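PDB 4AW7: beta-porphyranase A from Bacteroides plebeius, which cleaves the sulfated red-algal polysaccharide porphyran at the beta-1,4 linkages between D-galactose and L-galactose-6-sulfate, releasing mostly a disaccharide. Local coordinates for residues Ser41-Ile46 and Phe312-Phe317; His229-Ile234 and Ile270-Gly275; Lys266-Ser271 and Met305-Asn310. All blocks are in the same frame, centred on the assembly; numbering follows the deposited sequence.

Contact 1 of 3, residues Ser41-Ile46 and Phe312-Phe317. With GLA (alpha-D-galactopyranose), chain B; GAL (beta-D-galactopyranose), chain D; L6S (6-O-sulfo-alpha-L-galactopyranose), chain C.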
loop_
_atom_site.group_PDB
_atom_site.type_symbol
_atom_site.label_atom_id
_atom_site.label_comp_id
_atom_site.label_asym_id
_atom_site.label_seq_id
_atom_site.Cartn_x
_atom_site.Cartn_y
_atom_site.Cartn_z
ATOM N N SER A 41 -0.833 13.004 -2.998
ATOM C CA SER A 41 -1.754 12.779 -1.900
ATOM C C SER A 41 -2.094 11.326 -1.655
ATOM O O SER A 41 -2.710 10.997 -0.656
ATOM C CB SER A 41 -3.030 13.568 -2.093
ATOM O OG SER A 41 -3.927 12.922 -2.995
ATOM N N LYS A 42 -1.732 10.451 -2.584
ATOM C CA LYS A 42 -1.904 9.007 -2.372
ATOM C C LYS A 42 -0.777 8.363 -1.605
ATOM O O LYS A 42 -0.927 7.212 -1.204
ATOM C CB LYS A 42 -2.174 8.281 -3.710
ATOM C CG LYS A 42 -3.548 8.609 -4.276
ATOM C CD LYS A 42 -3.875 7.882 -5.552
ATOM C CE LYS A 42 -5.333 8.101 -5.984
ATOM N NZ LYS A 42 -5.688 7.199 -7.115
ATOM N N TYR A 43 0.316 9.083 -1.367
ATOM C CA TYR A 43 1.566 8.528 -0.830
ATOM C C TYR A 43 2.198 9.301 0.294
ATOM O O TYR A 43 2.563 8.725 1.324
ATOM C CB TYR A 43 2.606 8.334 -1.969
ATOM C CG TYR A 43 2.064 7.493 -3.084
ATOM C CD1 TYR A 43 1.856 6.114 -2.900
ATOM C CD2 TYR A 43 1.660 8.035 -4.280
ATOM C CE1 TYR A 43 1.274 5.346 -3.883
ATOM C CE2 TYR A 43 1.082 7.276 -5.276
ATOM C CZ TYR A 43 0.892 5.914 -5.075
ATOM O OH TYR A 43 0.261 5.188 -6.075
ATOM N N PHE A 44 2.416 10.600 0.079
ATOM C CA PHE A 44 3.211 11.403 0.993
ATOM C C PHE A 44 2.338 12.025 2.054
ATOM O O PHE A 44 1.936 13.196 1.955
ATOM C CB PHE A 44 4.068 12.414 0.200
ATOM C CG PHE A 44 4.923 11.742 -0.835
ATOM C CD1 PHE A 44 5.860 10.786 -0.449
ATOM C CD2 PHE A 44 4.715 11.936 -2.190
ATOM C CE1 PHE A 44 6.587 10.084 -1.401
ATOM C CE2 PHE A 44 5.464 11.250 -3.113
ATOM C CZ PHE A 44 6.392 10.331 -2.700
ATOM N N ASN A 45 1.991 11.191 3.014
ATOM C CA ASN A 45 1.051 11.474 4.088
ATOM C C ASN A 45 1.711 11.086 5.400
ATOM O O ASN A 45 2.650 10.299 5.439
ATOM C CB ASN A 45 -0.237 10.665 3.894
ATOM C CG ASN A 45 -0.937 11.008 2.595
ATOM O OD1 ASN A 45 -1.133 12.192 2.299
ATOM N ND2 ASN A 45 -1.316 10.007 1.782
ATOM N N ILE A 46 1.145 11.604 6.486
ATOM C CA ILE A 46 1.438 11.118 7.828
ATOM C C ILE A 46 0.145 10.541 8.441
ATOM O O ILE A 46 -0.962 10.872 8.041
ATOM C CB ILE A 46 2.066 12.180 8.777
ATOM C CG1 ILE A 46 1.219 13.469 8.846
ATOM C CG2 ILE A 46 3.470 12.453 8.365
ATOM C CD1 ILE A 46 1.648 14.482 9.920
ATOM N N PHE A 312 -6.775 4.112 -3.494
ATOM C CA PHE A 312 -7.345 5.327 -2.950
ATOM C C PHE A 312 -6.328 6.220 -2.226
ATOM O O PHE A 312 -6.278 7.450 -2.412
ATOM C CB PHE A 312 -8.453 5.025 -1.919
ATOM C CG PHE A 312 -9.796 4.624 -2.480
ATOM C CD1 PHE A 312 -10.361 5.221 -3.564
ATOM C CD2 PHE A 312 -10.551 3.667 -1.821
ATOM C CE1 PHE A 312 -11.634 4.878 -4.008
ATOM C CE2 PHE A 312 -11.819 3.318 -2.255
ATOM C CZ PHE A 312 -12.357 3.928 -3.333
ATOM N N ILE A 313 -5.536 5.587 -1.375
ATOM C CA ILE A 313 -4.652 6.283 -0.446
ATOM C C ILE A 313 -3.741 5.247 0.194
ATOM O O ILE A 313 -4.148 4.097 0.359
ATOM C CB ILE A 313 -5.459 7.082 0.607
ATOM C CG1 ILE A 313 -4.584 8.072 1.381
ATOM C CG2 ILE A 313 -6.246 6.154 1.535
ATOM C CD1 ILE A 313 -5.359 9.149 2.182
ATOM N N SER A 314 -2.583 5.693 0.646
ATOM C CA SER A 314 -1.675 4.924 1.476
ATOM C C SER A 314 -1.112 5.865 2.531
ATOM O O SER A 314 -0.962 7.070 2.285
ATOM C CB SER A 314 -0.585 4.206 0.695
ATOM O OG SER A 314 0.350 5.081 0.101
ATOM N N ILE A 315 -0.801 5.329 3.697
ATOM C CA ILE A 315 -0.380 6.121 4.856
ATOM C C ILE A 315 0.852 5.502 5.500
ATOM O O ILE A 315 0.774 4.477 6.175
ATOM C CB ILE A 315 -1.482 6.184 5.937
ATOM C CG1 ILE A 315 -2.874 6.599 5.398
ATOM C CG2 ILE A 315 -1.038 7.107 7.109
ATOM C CD1 ILE A 315 -3.022 8.005 4.969
ATOM N N PRO A 316 2.030 6.104 5.307
ATOM C CA PRO A 316 3.220 5.726 6.051
ATOM C C PRO A 316 2.934 5.798 7.562
ATOM O O PRO A 316 2.333 6.776 8.015
ATOM C CB PRO A 316 4.219 6.847 5.603
ATOM C CG PRO A 316 3.732 7.270 4.288
ATOM C CD PRO A 316 2.279 7.257 4.428
ATOM N N PHE A 317 3.330 4.769 8.303
ATOM C CA PHE A 317 3.040 4.748 9.726
ATOM C C PHE A 317 4.063 5.540 10.522
ATOM O O PHE A 317 4.955 4.974 11.166
ATOM C CB PHE A 317 2.806 3.332 10.255
ATOM C CG PHE A 317 2.118 3.326 11.584
ATOM C CD1 PHE A 317 0.763 3.607 11.650
ATOM C CD2 PHE A 317 2.790 3.026 12.760
ATOM C CE1 PHE A 317 0.091 3.557 12.840
ATOM C CE2 PHE A 317 2.083 2.971 13.950
ATOM C CZ PHE A 317 0.783 3.256 13.986
HETATM C C1 GLA B . -1.367 -1.958 13.726
HETATM C C2 GLA B . -2.122 -0.977 14.644
HETATM C C3 GLA B . -1.233 0.182 15.057
HETATM C C4 GLA B . 0.134 -0.277 15.497
HETATM C C5 GLA B . 0.759 -1.149 14.394
HETATM C C6 GLA B . 2.286 -1.376 14.697
HETATM O O1 GLA B . -1.239 -1.594 12.418
HETATM O O2 GLA B . -3.348 -0.526 13.983
HETATM O O3 GLA B . -1.751 0.861 16.170
HETATM O O4 GLA B . 0.031 -1.018 16.729
HETATM O O5 GLA B . -0.131 -2.352 14.290
HETATM O O6 GLA B . 3.060 -0.290 14.022
HETATM C C1 GAL D . -1.367 -1.958 13.726
HETATM C C2 GAL D . -2.122 -0.977 14.644
HETATM C C3 GAL D . -1.233 0.182 15.057
HETATM C C4 GAL D . 0.134 -0.277 15.497
HETATM C C5 GAL D . 0.759 -1.149 14.394
HETATM C C6 GAL D . 2.286 -1.376 14.697
HETATM O O1 GAL D . -2.289 -3.078 13.416
HETATM O O2 GAL D . -3.348 -0.526 13.983
HETATM O O3 GAL D . -1.751 0.861 16.170
HETATM O O4 GAL D . 0.031 -1.018 16.729
HETATM O O5 GAL D . -0.131 -2.352 14.290
HETATM O O6 GAL D . 3.060 -0.290 14.022
HETATM O O1S L6S C . -0.973 7.737 15.138
HETATM O O2S L6S C . 0.682 7.829 16.952
HETATM O O3S L6S C . -1.725 8.009 17.412
HETATM C C1 L6S C . -2.982 1.817 15.980
HETATM C C2 L6S C . -3.702 1.776 17.309
HETATM C C3 L6S C . -2.794 2.366 18.399
HETATM C C4 L6S C . -2.416 3.842 17.997
HETATM C C5 L6S C . -1.767 3.806 16.608
HETATM C C6 L6S C . -1.708 5.238 16.030
HETATM O O2 L6S C . -4.141 0.440 17.630
HETATM O O3 L6S C . -3.424 2.345 19.689
HETATM O O4 L6S C . -3.624 4.620 17.981
HETATM O O5 L6S C . -2.527 3.099 15.621
HETATM O O6 L6S C . -0.697 5.957 16.719
HETATM S S1 L6S C . -0.659 7.474 16.518
#
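S314 turns its OG between its own backbone N and carbonyl carbon (chi1 68°), which sets the hydroxyl against K42, while N45 keeps CG beside its backbone N (chi1 -61°) and swings its amide across to the backbone of S314. These groups join the first and last strands of the (beta/alpha)8 barrel of the catalytic domain, where side chains do much of the closing. The S314 hydroxyl donates to K42 O over 2.8 Å, lying in the carbonyl plane on a lone pair, and S314 N adds a weak bond to the same oxygen. N45 ND2 is used twice: it reaches S314 O at 3.0 Å, almost in line with the carbonyl bond, and S41 O at 3.0 Å from above that carbonyl's plane. Both acceptors lie in the amide plane, so the two bonds fix the rotation of the group. Replacing the asparagine by alanine is likely to leave S314 O without this side-chain donor and S41 O with R102 but not the amide, loosening the link between loop and strand. P316 packs over the N45 backbone, its CD 3.2 Å from N45 O, a buried oxygen without a polar partner. Beyond K42, whose CG passes F312 O, NZ bonds to L311 O and Q308 O. At the far end F317 enters the sugar pocket, its CE2 3.4 Å from O6 of the bound galactose.

Contact 2 of 3, residues His229-Ile234 and Ile270-Gly275; sequences HLYDGI and ISEFGG. With GLA (alpha-D-galactopyranose), chain B; GAL (beta-D-galactopyranose), chain D.
I270 opens the pairing with its CG2 against L230 CD1 at 4.0 Å, an apolar touch facing helix 293-305. At S271 the side chain meets the edge of the H229 ring: NE2 makes a weak hydrogen bond to OG, whose stronger partner is E142. E272 follows, reaching out on the same side of the sheet as H229 and Y231, CG beside its backbone N (chi1 -55°) and the chain extended, which lays it along the H229 ring. Its CG sits over the imidazole face, 3.7 Å from the ring centroid, and the carboxylate stacks on toward the rim with its plane 22° from that of the ring. The Y231 hydroxyl comes in on the anti side of E272 OE1, donating over 2.7 Å, with ring and carboxylate planes nearly perpendicular. The other oxygen, OE2, pairs with R69 and lies 2.6 Å from O2 of the bound galactose. H229 ND1 bonds to E146, the inferred proton donor. F273 points to the other face of the sheet, its CB packed on that of L230. G274 donates from N to L230 O and accepts from D232 N at its own oxygen, 3.0 Å each; having no side chain, it leaves Y231 CD1 room to come within 3.5 Å of G274 C. G275 ends the run with its CA against I234 CD1 at 4.1 Å. Of these two parallel strands, 3° apart in direction, the seventh of the (beta/alpha)8 barrel carries the inferred nucleophile E272 toward its C-terminal end, as in clan A glycoside hydrolases.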
loop_
_atom_site.group_PDB
_atom_site.type_symbol
_atom_site.label_atom_id
_atom_site.label_comp_id
_atom_site.label_asym_id
_atom_site.label_seq_id
_atom_site.Cartn_x
_atom_site.Cartn_y
_atom_site.Cartn_z
ATOM N N HIS A 229 -2.994 -3.446 6.191
ATOM C CA HIS A 229 -1.783 -2.889 6.770
ATOM C C HIS A 229 -0.597 -3.725 6.334
ATOM O O HIS A 229 -0.688 -4.972 6.325
ATOM C CB HIS A 229 -1.886 -2.906 8.290
ATOM C CG HIS A 229 -2.999 -2.054 8.809
ATOM N ND1 HIS A 229 -3.437 -2.093 10.120
ATOM C CD2 HIS A 229 -3.775 -1.151 8.166
ATOM C CE1 HIS A 229 -4.413 -1.198 10.241
ATOM N NE2 HIS A 229 -4.636 -0.626 9.078
ATOM N N LEU A 230 0.481 -3.059 5.935
ATOM C CA LEU A 230 1.683 -3.733 5.442
ATOM C C LEU A 230 2.885 -3.375 6.287
ATOM O O LEU A 230 3.339 -2.222 6.272
ATOM C CB LEU A 230 1.955 -3.358 3.978
ATOM C CG LEU A 230 0.917 -3.815 2.961
ATOM C CD1 LEU A 230 1.259 -3.201 1.604
ATOM C CD2 LEU A 230 0.788 -5.346 2.897
ATOM N N TYR A 231 3.417 -4.379 6.981
ATOM C CA TYR A 231 4.551 -4.187 7.868
ATOM C C TYR A 231 5.673 -5.188 7.607
ATOM O O TYR A 231 5.419 -6.387 7.372
ATOM C CB TYR A 231 4.114 -4.331 9.332
ATOM C CG TYR A 231 3.415 -3.083 9.838
ATOM C CD1 TYR A 231 4.160 -1.979 10.231
ATOM C CD2 TYR A 231 2.052 -3.002 9.918
ATOM C CE1 TYR A 231 3.547 -0.836 10.678
ATOM C CE2 TYR A 231 1.421 -1.844 10.377
ATOM C CZ TYR A 231 2.199 -0.782 10.774
ATOM O OH TYR A 231 1.606 0.368 11.251
ATOM N N ASP A 232 6.898 -4.698 7.722
ATOM C CA ASP A 232 8.087 -5.511 7.844
ATOM C C ASP A 232 8.434 -5.683 9.310
ATOM O O ASP A 232 8.321 -4.728 10.068
ATOM C CB ASP A 232 9.254 -4.804 7.153
ATOM C CG ASP A 232 9.229 -4.898 5.677
ATOM O OD1 ASP A 232 8.528 -5.747 5.122
ATOM O OD2 ASP A 232 9.923 -4.089 5.032
ATOM N N GLY A 233 8.877 -6.864 9.702
ATOM C CA GLY A 233 9.480 -7.088 11.020
ATOM C C GLY A 233 10.940 -6.715 10.940
ATOM O O GLY A 233 11.649 -6.911 9.914
ATOM N N ILE A 234 11.459 -6.148 11.997
ATOM C CA ILE A 234 12.858 -5.768 11.974
ATOM C C ILE A 234 13.577 -6.298 13.204
ATOM O O ILE A 234 13.004 -6.291 14.278
ATOM C CB ILE A 234 12.989 -4.228 11.920
ATOM C CG1 ILE A 234 12.541 -3.695 10.552
ATOM C CG2 ILE A 234 14.419 -3.803 12.274
ATOM C CD1 ILE A 234 12.231 -2.198 10.496
ATOM N N ILE A 270 -4.062 1.390 1.726
ATOM C CA ILE A 270 -3.057 0.867 2.631
ATOM C C ILE A 270 -3.018 1.814 3.812
ATOM O O ILE A 270 -2.312 2.818 3.815
ATOM C CB ILE A 270 -1.671 0.660 1.965
ATOM C CG1 ILE A 270 -1.808 -0.093 0.645
ATOM C CG2 ILE A 270 -0.702 0.010 2.942
ATOM C CD1 ILE A 270 -2.539 -1.476 0.771
ATOM N N SER A 271 -3.885 1.539 4.785
ATOM C CA SER A 271 -4.132 2.526 5.831
ATOM C C SER A 271 -3.020 2.648 6.870
ATOM O O SER A 271 -3.007 3.604 7.635
ATOM C CB SER A 271 -5.520 2.305 6.468
ATOM O OG SER A 271 -5.665 0.968 6.878
ATOM N N GLU A 272 -2.078 1.686 6.866
ATOM C CA GLU A 272 -0.800 1.783 7.571
ATOM C C GLU A 272 0.234 0.977 6.800
ATOM O O GLU A 272 -0.047 -0.137 6.399
ATOM C CB GLU A 272 -0.830 1.180 8.976
ATOM C CG GLU A 272 -1.917 1.716 9.920
ATOM C CD GLU A 272 -1.988 0.952 11.218
ATOM O OE1 GLU A 272 -1.021 0.248 11.583
ATOM O OE2 GLU A 272 -3.021 1.026 11.901
ATOM N N PHE A 273 1.421 1.524 6.606
ATOM C CA PHE A 273 2.557 0.723 6.156
ATOM C C PHE A 273 3.842 1.178 6.837
ATOM O O PHE A 273 4.054 2.366 7.051
ATOM C CB PHE A 273 2.707 0.626 4.643
ATOM C CG PHE A 273 3.068 1.895 3.901
ATOM C CD1 PHE A 273 2.081 2.811 3.488
ATOM C CD2 PHE A 273 4.390 2.169 3.548
ATOM C CE1 PHE A 273 2.407 3.913 2.732
ATOM C CE2 PHE A 273 4.698 3.271 2.767
ATOM C CZ PHE A 273 3.733 4.144 2.369
ATOM N N GLY A 274 4.705 0.238 7.169
ATOM C CA GLY A 274 5.942 0.590 7.818
ATOM C C GLY A 274 6.703 -0.611 8.327
ATOM O O GLY A 274 6.644 -1.701 7.752
ATOM N N GLY A 275 7.395 -0.408 9.452
ATOM C CA GLY A 275 8.198 -1.435 10.078
ATOM C C GLY A 275 7.881 -1.521 11.551
ATOM O O GLY A 275 7.494 -0.518 12.186
HETATM C C1 GLA B . -1.367 -1.958 13.726
HETATM C C2 GLA B . -2.122 -0.977 14.644
HETATM C C3 GLA B . -1.233 0.182 15.057
HETATM C C4 GLA B . 0.134 -0.277 15.497
HETATM C C5 GLA B . 0.759 -1.149 14.394
HETATM C C6 GLA B . 2.286 -1.376 14.697
HETATM O O1 GLA B . -1.239 -1.594 12.418
HETATM O O2 GLA B . -3.348 -0.526 13.983
HETATM O O3 GLA B . -1.751 0.861 16.170
HETATM O O4 GLA B . 0.031 -1.018 16.729
HETATM O O5 GLA B . -0.131 -2.352 14.290
HETATM O O6 GLA B . 3.060 -0.290 14.022
HETATM C C1 GAL D . -1.367 -1.958 13.726
HETATM C C2 GAL D . -2.122 -0.977 14.644
HETATM C C3 GAL D . -1.233 0.182 15.057
HETATM C C4 GAL D . 0.134 -0.277 15.497
HETATM C C5 GAL D . 0.759 -1.149 14.394
HETATM C C6 GAL D . 2.286 -1.376 14.697
HETATM O O1 GAL D . -2.289 -3.078 13.416
HETATM O O2 GAL D . -3.348 -0.526 13.983
HETATM O O3 GAL D . -1.751 0.861 16.170
HETATM O O4 GAL D . 0.031 -1.018 16.729
HETATM O O5 GAL D . -0.131 -2.352 14.290
HETATM O O6 GAL D . 3.060 -0.290 14.022
#

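Contact 3 of 3, residues Lys266-Ser271 and Met305-Asn310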
loop_
_atom_site.group_PDB
_atom_site.type_symbol
_atom_site.label_atom_id
_atom_site.label_comp_id
_atom_site.label_asym_id
_atom_site.label_seq_id
_atom_site.Cartn_x
_atom_site.Cartn_y
_atom_site.Cartn_z
ATOM N N LYS A 266 -11.778 -3.468 -7.147
ATOM C CA LYS A 266 -12.091 -2.261 -6.381
ATOM C C LYS A 266 -10.789 -1.690 -5.830
ATOM O O LYS A 266 -9.826 -2.424 -5.571
ATOM C CB LYS A 266 -13.047 -2.537 -5.220
ATOM C CG LYS A 266 -14.397 -3.057 -5.688
ATOM C CD LYS A 266 -15.467 -3.009 -4.595
ATOM C CE LYS A 266 -16.845 -3.470 -5.079
ATOM N NZ LYS A 266 -17.964 -3.137 -4.147
ATOM N N PRO A 267 -10.761 -0.375 -5.615
ATOM C CA PRO A 267 -9.524 0.226 -5.138
ATOM C C PRO A 267 -9.077 -0.299 -3.776
ATOM O O PRO A 267 -9.886 -0.695 -2.944
ATOM C CB PRO A 267 -9.846 1.716 -5.094
ATOM C CG PRO A 267 -10.866 1.880 -6.175
ATOM C CD PRO A 267 -11.726 0.659 -5.978
ATOM N N LEU A 268 -7.780 -0.244 -3.570
ATOM C CA LEU A 268 -7.128 -0.554 -2.323
ATOM C C LEU A 268 -6.856 0.673 -1.501
ATOM O O LEU A 268 -6.701 1.773 -2.013
ATOM C CB LEU A 268 -5.804 -1.257 -2.624
ATOM C CG LEU A 268 -5.893 -2.449 -3.531
ATOM C CD1 LEU A 268 -4.446 -2.893 -3.915
ATOM C CD2 LEU A 268 -6.720 -3.592 -2.986
ATOM N N ALA A 269 -6.745 0.488 -0.193
ATOM C CA ALA A 269 -6.267 1.537 0.703
ATOM C C ALA A 269 -5.300 0.902 1.679
ATOM O O ALA A 269 -5.649 -0.094 2.337
ATOM C CB ALA A 269 -7.435 2.196 1.435
ATOM N N ILE A 270 -4.062 1.390 1.726
ATOM C CA ILE A 270 -3.057 0.867 2.631
ATOM C C ILE A 270 -3.018 1.814 3.812
ATOM O O ILE A 270 -2.312 2.818 3.815
ATOM C CB ILE A 270 -1.671 0.660 1.965
ATOM C CG1 ILE A 270 -1.808 -0.093 0.645
ATOM C CG2 ILE A 270 -0.702 0.010 2.942
ATOM C CD1 ILE A 270 -2.539 -1.476 0.771
ATOM N N SER A 271 -3.885 1.539 4.785
ATOM C CA SER A 271 -4.132 2.526 5.831
ATOM C C SER A 271 -3.020 2.648 6.870
ATOM O O SER A 271 -3.007 3.604 7.635
ATOM C CB SER A 271 -5.520 2.305 6.468
ATOM O OG SER A 271 -5.665 0.968 6.878
ATOM N N MET A 305 3.222 2.872 -5.667
ATOM C CA MET A 305 3.218 3.781 -6.811
ATOM C C MET A 305 2.734 3.102 -8.080
ATOM O O MET A 305 1.985 3.686 -8.872
ATOM C CB MET A 305 4.604 4.391 -7.018
ATOM C CG MET A 305 4.890 5.505 -6.003
ATOM S SD MET A 305 6.573 6.104 -6.214
ATOM C CE MET A 305 6.487 7.621 -5.301
ATOM N N GLU A 306 3.134 1.842 -8.262
ATOM C CA GLU A 306 2.731 1.045 -9.420
ATOM C C GLU A 306 1.278 0.589 -9.348
ATOM O O GLU A 306 0.804 -0.029 -10.317
ATOM C CB GLU A 306 3.635 -0.163 -9.552
ATOM C CG GLU A 306 5.009 0.176 -10.098
ATOM C CD GLU A 306 4.954 0.648 -11.547
ATOM O OE1 GLU A 306 4.478 -0.121 -12.399
ATOM O OE2 GLU A 306 5.379 1.771 -11.857
ATOM N N ARG A 307 0.551 0.937 -8.306
ATOM C CA ARG A 307 -0.856 0.621 -8.159
ATOM C C ARG A 307 -1.745 1.880 -8.133
ATOM O O ARG A 307 -2.908 1.820 -7.725
ATOM C CB ARG A 307 -1.114 -0.215 -6.909
ATOM C CG ARG A 307 -0.336 -1.515 -6.879
ATOM C CD ARG A 307 -0.767 -2.357 -5.726
ATOM N NE ARG A 307 0.070 -3.547 -5.593
ATOM C CZ ARG A 307 -0.242 -4.792 -5.953
ATOM N NH1 ARG A 307 -1.442 -5.097 -6.422
ATOM N NH2 ARG A 307 0.664 -5.744 -5.794
ATOM N N GLN A 308 -1.201 3.035 -8.531
ATOM C CA GLN A 308 -1.926 4.291 -8.296
ATOM C C GLN A 308 -3.349 4.285 -8.859
ATOM O O GLN A 308 -4.265 4.862 -8.269
ATOM C CB GLN A 308 -1.150 5.481 -8.857
ATOM C CG GLN A 308 -1.688 6.809 -8.359
ATOM C CD GLN A 308 -1.019 7.973 -9.032
ATOM O OE1 GLN A 308 0.175 8.228 -8.828
ATOM N NE2 GLN A 308 -1.789 8.721 -9.831
ATOM N N ASP A 309 -3.525 3.671 -10.019
ATOM C CA ASP A 309 -4.810 3.590 -10.681
ATOM C C ASP A 309 -5.814 2.722 -9.962
ATOM O O ASP A 309 -7.008 2.770 -10.297
ATOM C CB ASP A 309 -4.672 3.118 -12.136
ATOM C CG ASP A 309 -3.943 1.815 -12.308
ATOM O OD1 ASP A 309 -3.086 1.447 -11.502
ATOM O OD2 ASP A 309 -4.202 1.146 -13.339
ATOM N N ASN A 310 -5.362 1.926 -9.011
ATOM C CA ASN A 310 -6.245 1.140 -8.148
ATOM C C ASN A 310 -5.995 1.371 -6.659
ATOM O O ASN A 310 -6.190 0.468 -5.846
ATOM C CB ASN A 310 -6.157 -0.353 -8.465
ATOM C CG ASN A 310 -7.383 -1.102 -7.962
ATOM O OD1 ASN A 310 -8.507 -0.609 -8.068
ATOM N ND2 ASN A 310 -7.165 -2.278 -7.309
#
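N310 and P267 meet with their side chains crossed at about a right angle, the amide oxygen set over one face of the proline ring, toward its N-CA side. With N310 CG set opposite its backbone N (chi1 -159°), the amide folds back along the K266-P267 peptide. ND2 donates to K266 O over 3.2 Å from well above the carbonyl plane, a bent bond, while OD1 approaches P267 CA to 3.2 Å. P267 N has no hydrogen to offer, so OD1 rests there by packing alone. The backbone gives a firmer tie: L268 N points at N310 O over 2.9 Å, nearly straight at 176°. L268 and R307 pass one another at a slant, CD1 of the leucine lying 4.1 Å from CD of the arginine. The arginine chain, extended from CG to NE, touches with its aliphatic part while its charged end goes on to N303 and to the acidic E248, D252 and E255 of helix 245-262. After the type I turn M305-Q308, N310 N bonds to R307 O at 2.8 Å round the 3-10 segment 308-309. L268 O then accepts from F312 in parallel register. The contact marks the start of the last two barrel strands, where the beta-alpha-beta crossover through helix 293-305 returns to its sheet at the end away from E146 and E272, the inferred proton donor and nucleophile.

How the contacts relate
Strand 268-276 runs through the set: contact 3 holds its beginning, contact 2 its later part, and the two share I270 and S271. Its other neighbour, strand 311-316, carries contact 1, with F317 N probably bonded to F273 O and I315 N to I270 O. Contacts 1 and 2 are buried and reach the same galactose, where F317 CG and Y231 OH pack together; contact 3 is smaller and partly buried. Their chemistry follows their place. Contact 2 combines regular strand bonding with carboxylate, imidazole and phenol groups, contact 1 closes the barrel through amide and hydroxyl side chains, and contact 3 joins a loop to a strand start by one backbone bond, an asparagine amide and an arginine stem.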